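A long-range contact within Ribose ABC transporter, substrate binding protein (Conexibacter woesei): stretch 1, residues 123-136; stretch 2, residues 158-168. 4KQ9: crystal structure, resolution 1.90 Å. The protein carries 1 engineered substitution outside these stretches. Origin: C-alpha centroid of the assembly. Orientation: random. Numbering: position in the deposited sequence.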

# COMPACT_ATOMS: atom_id res chain seq x y z
N ILE A 123 -1.18 -19.06 -1.62
CA ILE A 123 -1.10 -19.86 -2.86
C ILE A 123 -0.45 -21.22 -2.53
O ILE A 123 -1.00 -22.25 -2.86
CB ILE A 123 -0.24 -19.17 -3.92
CG1 ILE A 123 -1.06 -18.02 -4.56
CG2 ILE A 123 0.17 -20.14 -5.02
CD1 ILE A 123 -0.17 -17.02 -5.29
N ALA A 124 0.69 -21.17 -1.84
CA ALA A 124 1.35 -22.38 -1.36
C ALA A 124 0.39 -23.32 -0.57
O ALA A 124 0.31 -24.49 -0.88
CB ALA A 124 2.61 -22.04 -0.59
N ASP A 125 -0.41 -22.82 0.36
CA ASP A 125 -1.30 -23.69 1.09
C ASP A 125 -2.33 -24.36 0.18
O ASP A 125 -2.88 -25.40 0.55
CB ASP A 125 -1.99 -22.94 2.26
CG ASP A 125 -1.01 -22.52 3.34
OD1 ASP A 125 0.13 -23.02 3.37
OD2 ASP A 125 -1.35 -21.63 4.13
N ARG A 126 -2.64 -23.79 -0.99
CA ARG A 126 -3.78 -24.25 -1.70
C ARG A 126 -3.47 -24.97 -2.97
O ARG A 126 -4.36 -25.63 -3.49
CB ARG A 126 -4.75 -23.10 -1.98
CG ARG A 126 -5.50 -22.76 -0.73
CD ARG A 126 -6.23 -21.45 -0.85
NE ARG A 126 -6.74 -21.06 0.45
CZ ARG A 126 -6.00 -20.71 1.50
NH1 ARG A 126 -4.68 -20.68 1.44
NH2 ARG A 126 -6.60 -20.36 2.63
N LEU A 127 -2.25 -24.87 -3.44
CA LEU A 127 -1.88 -25.36 -4.76
C LEU A 127 -1.82 -26.89 -4.80
O LEU A 127 -1.30 -27.46 -3.86
CB LEU A 127 -0.48 -24.83 -5.11
CG LEU A 127 -0.18 -24.33 -6.53
CD1 LEU A 127 -1.36 -23.76 -7.29
CD2 LEU A 127 0.90 -23.27 -6.47
N GLY A 128 -2.32 -27.53 -5.88
CA GLY A 128 -2.09 -28.98 -6.14
C GLY A 128 -0.62 -29.39 -6.11
O GLY A 128 0.26 -28.53 -6.03
N ASP A 129 -0.32 -30.69 -6.19
CA ASP A 129 1.04 -31.21 -5.88
C ASP A 129 2.17 -30.77 -6.84
O ASP A 129 3.24 -30.36 -6.38
CB ASP A 129 1.06 -32.75 -5.75
CG ASP A 129 0.60 -33.25 -4.37
OD1 ASP A 129 -0.33 -32.64 -3.77
OD2 ASP A 129 1.16 -34.26 -3.89
N GLY A 130 1.96 -30.87 -8.14
CA GLY A 130 2.94 -30.33 -9.11
C GLY A 130 2.68 -28.88 -9.55
O GLY A 130 3.22 -28.43 -10.55
N GLY A 131 1.84 -28.16 -8.81
CA GLY A 131 1.32 -26.85 -9.28
C GLY A 131 2.39 -25.79 -9.33
O GLY A 131 3.37 -25.84 -8.61
N THR A 132 2.23 -24.84 -10.23
CA THR A 132 3.30 -23.87 -10.51
C THR A 132 2.65 -22.47 -10.43
O THR A 132 1.44 -22.35 -10.44
CB THR A 132 3.79 -23.97 -11.95
OG1 THR A 132 2.67 -23.90 -12.81
CG2 THR A 132 4.61 -25.26 -12.28
N VAL A 133 3.47 -21.44 -10.42
CA VAL A 133 2.99 -20.05 -10.26
C VAL A 133 3.74 -19.14 -11.25
O VAL A 133 4.89 -19.41 -11.61
CB VAL A 133 3.21 -19.56 -8.83
CG1 VAL A 133 4.69 -19.48 -8.51
CG2 VAL A 133 2.63 -18.15 -8.63
N ALA A 134 3.08 -18.06 -11.68
CA ALA A 134 3.71 -17.00 -12.39
C ALA A 134 3.47 -15.70 -11.65
O ALA A 134 2.50 -15.54 -10.87
CB ALA A 134 3.15 -16.88 -13.80
N MSE A 135 4.39 -14.78 -11.89
CA MSE A 135 4.38 -13.49 -11.20
C MSE A 135 4.32 -12.42 -12.23
O MSE A 135 5.16 -12.39 -13.15
CB MSE A 135 5.64 -13.39 -10.30
CG MSE A 135 5.55 -14.38 -9.16
SE MSE A 135 7.18 -14.17 -8.00
CE MSE A 135 6.93 -12.28 -7.39
N VAL A 136 3.34 -11.55 -12.08
CA VAL A 136 3.19 -10.36 -12.91
C VAL A 136 3.41 -9.15 -12.01
O VAL A 136 2.48 -8.66 -11.30
CB VAL A 136 1.82 -10.32 -13.62
CG1 VAL A 136 1.58 -8.98 -14.39
CG2 VAL A 136 1.66 -11.52 -14.59
N GLU A 158 10.87 -21.91 -0.34
CA GLU A 158 10.72 -22.64 0.88
C GLU A 158 9.61 -23.69 0.80
O GLU A 158 9.72 -24.76 1.44
CB GLU A 158 10.39 -21.66 2.03
CG GLU A 158 10.46 -22.30 3.40
N ARG A 159 8.55 -23.43 0.03
CA ARG A 159 7.44 -24.39 -0.06
C ARG A 159 7.48 -25.32 -1.25
O ARG A 159 6.54 -26.12 -1.40
CB ARG A 159 6.12 -23.66 -0.02
CG ARG A 159 5.99 -22.79 1.21
CD ARG A 159 5.61 -23.61 2.41
NE ARG A 159 4.36 -24.30 2.20
CZ ARG A 159 3.17 -23.84 2.52
NH1 ARG A 159 2.99 -22.66 3.10
NH2 ARG A 159 2.12 -24.58 2.28
N GLY A 160 8.51 -25.17 -2.09
CA GLY A 160 8.76 -26.03 -3.23
C GLY A 160 7.96 -25.76 -4.51
O GLY A 160 7.77 -26.64 -5.32
N ILE A 161 7.53 -24.51 -4.69
CA ILE A 161 6.65 -24.09 -5.76
C ILE A 161 7.49 -23.46 -6.85
O ILE A 161 8.17 -22.46 -6.63
CB ILE A 161 5.58 -23.12 -5.21
CG1 ILE A 161 4.71 -23.91 -4.22
CG2 ILE A 161 4.68 -22.59 -6.33
CD1 ILE A 161 3.98 -23.08 -3.23
N GLU A 162 7.44 -24.06 -8.04
CA GLU A 162 8.20 -23.61 -9.17
C GLU A 162 7.55 -22.37 -9.78
O GLU A 162 6.36 -22.38 -10.08
CB GLU A 162 8.18 -24.68 -10.25
CG GLU A 162 8.92 -24.26 -11.49
CD GLU A 162 8.97 -25.33 -12.60
OE1 GLU A 162 8.25 -26.36 -12.58
OE2 GLU A 162 9.71 -25.07 -13.54
N ILE A 163 8.35 -21.35 -10.02
CA ILE A 163 7.86 -20.10 -10.65
C ILE A 163 8.23 -20.18 -12.08
O ILE A 163 9.40 -20.20 -12.39
CB ILE A 163 8.59 -18.90 -10.07
CG1 ILE A 163 8.32 -18.87 -8.59
CG2 ILE A 163 8.20 -17.62 -10.80
CD1 ILE A 163 9.22 -17.90 -7.88
N VAL A 164 7.24 -20.22 -12.97
CA VAL A 164 7.48 -20.48 -14.39
C VAL A 164 7.65 -19.26 -15.23
O VAL A 164 8.16 -19.36 -16.32
CB VAL A 164 6.40 -21.36 -15.03
CG1 VAL A 164 6.51 -22.78 -14.50
CG2 VAL A 164 5.00 -20.83 -14.78
N ASP A 165 7.16 -18.10 -14.75
CA ASP A 165 7.32 -16.84 -15.44
C ASP A 165 7.28 -15.79 -14.32
O ASP A 165 6.55 -15.91 -13.36
CB ASP A 165 6.18 -16.62 -16.46
CG ASP A 165 6.63 -16.67 -17.94
OD1 ASP A 165 7.83 -16.37 -18.31
OD2 ASP A 165 5.76 -17.01 -18.78
N ASP A 166 8.14 -14.80 -14.44
CA ASP A 166 8.34 -13.84 -13.40
C ASP A 166 8.69 -12.61 -14.17
O ASP A 166 9.89 -12.44 -14.40
CB ASP A 166 9.53 -14.28 -12.50
CG ASP A 166 9.84 -13.30 -11.34
OD1 ASP A 166 9.26 -12.19 -11.30
OD2 ASP A 166 10.61 -13.67 -10.42
N VAL A 167 7.69 -11.80 -14.53
CA VAL A 167 7.78 -10.67 -15.42
C VAL A 167 7.41 -9.32 -14.78
O VAL A 167 6.73 -9.26 -13.75
CB VAL A 167 6.89 -10.82 -16.65
CG1 VAL A 167 7.22 -12.11 -17.43
CG2 VAL A 167 5.43 -10.74 -16.30
N TYR A 168 7.99 -8.25 -15.33
CA TYR A 168 7.81 -6.87 -14.81
C TYR A 168 7.04 -6.22 -15.89
O TYR A 168 7.09 -6.69 -17.00
CB TYR A 168 9.14 -6.19 -14.53
CG TYR A 168 9.77 -6.67 -13.31
CD1 TYR A 168 10.59 -7.81 -13.30
CD2 TYR A 168 9.57 -6.01 -12.13
CE1 TYR A 168 11.16 -8.26 -12.13
CE2 TYR A 168 10.17 -6.42 -10.98
CZ TYR A 168 10.98 -7.54 -10.98
OH TYR A 168 11.52 -7.95 -9.82
O HOH W 1 5.48 -28.97 -5.76
O HOH W 2 6.54 -28.09 -11.08
O HOH W 3 5.91 -26.61 -8.52

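A salt bridge joins Asp-125 and Arg-159: Asp-125 OD1 takes hydrogen bonds from both Arg-159 NH2 (2.8 Å) and Arg-159 NH1 (2.9 Å), lying at the guanidinium edge. The arginine reaches it by folding back through three m rotamers, which lays one guanidinium face over the methyl of Ala-124 (CB to Arg-159 CZ, 3.6 Å). Farther on, two parallel strands pair through four backbone hydrogen bonds: Val-133 N to Glu-162 O (3.1 Å), Val-164 N to Val-133 O (2.8 Å), Met-135 N to Asp-165 O (2.8 Å) and Val-167 N to Met-135 O (2.9 Å). The register slips by one residue at Val-164, so Val-133 faces Ile-163 but Met-135 faces Asp-166. Beside Thr-132 and Glu-162, water 3 O donates to Gly-131 O (2.7 Å) and accepts from Glu-162 N (3.0 Å). Ile-161 CD1 meets Ala-124 CB at 3.2 Å, a tight fit that suits a small residue, while Ile-161 CG2 touches Leu-127 CD2 and Val-133 CG1, both at 3.8 Å. On the sheet face of Val-133, Ile-163 CG1 packs against Val-133 CG1 (3.7 Å), and Ile-163 CD1 lies 4.3 Å from SE of selenomethionine Met-135. On the other face, Val-136 CG2 meets Val-167 CG2 (4.2 Å). The contact buries 761 Å², both sides summed; apolar Ala-124, Val-133, Ala-134, Met-135 and Val-136 are buried, while charged Asp-125 and Arg-159 pair at the exposed surface.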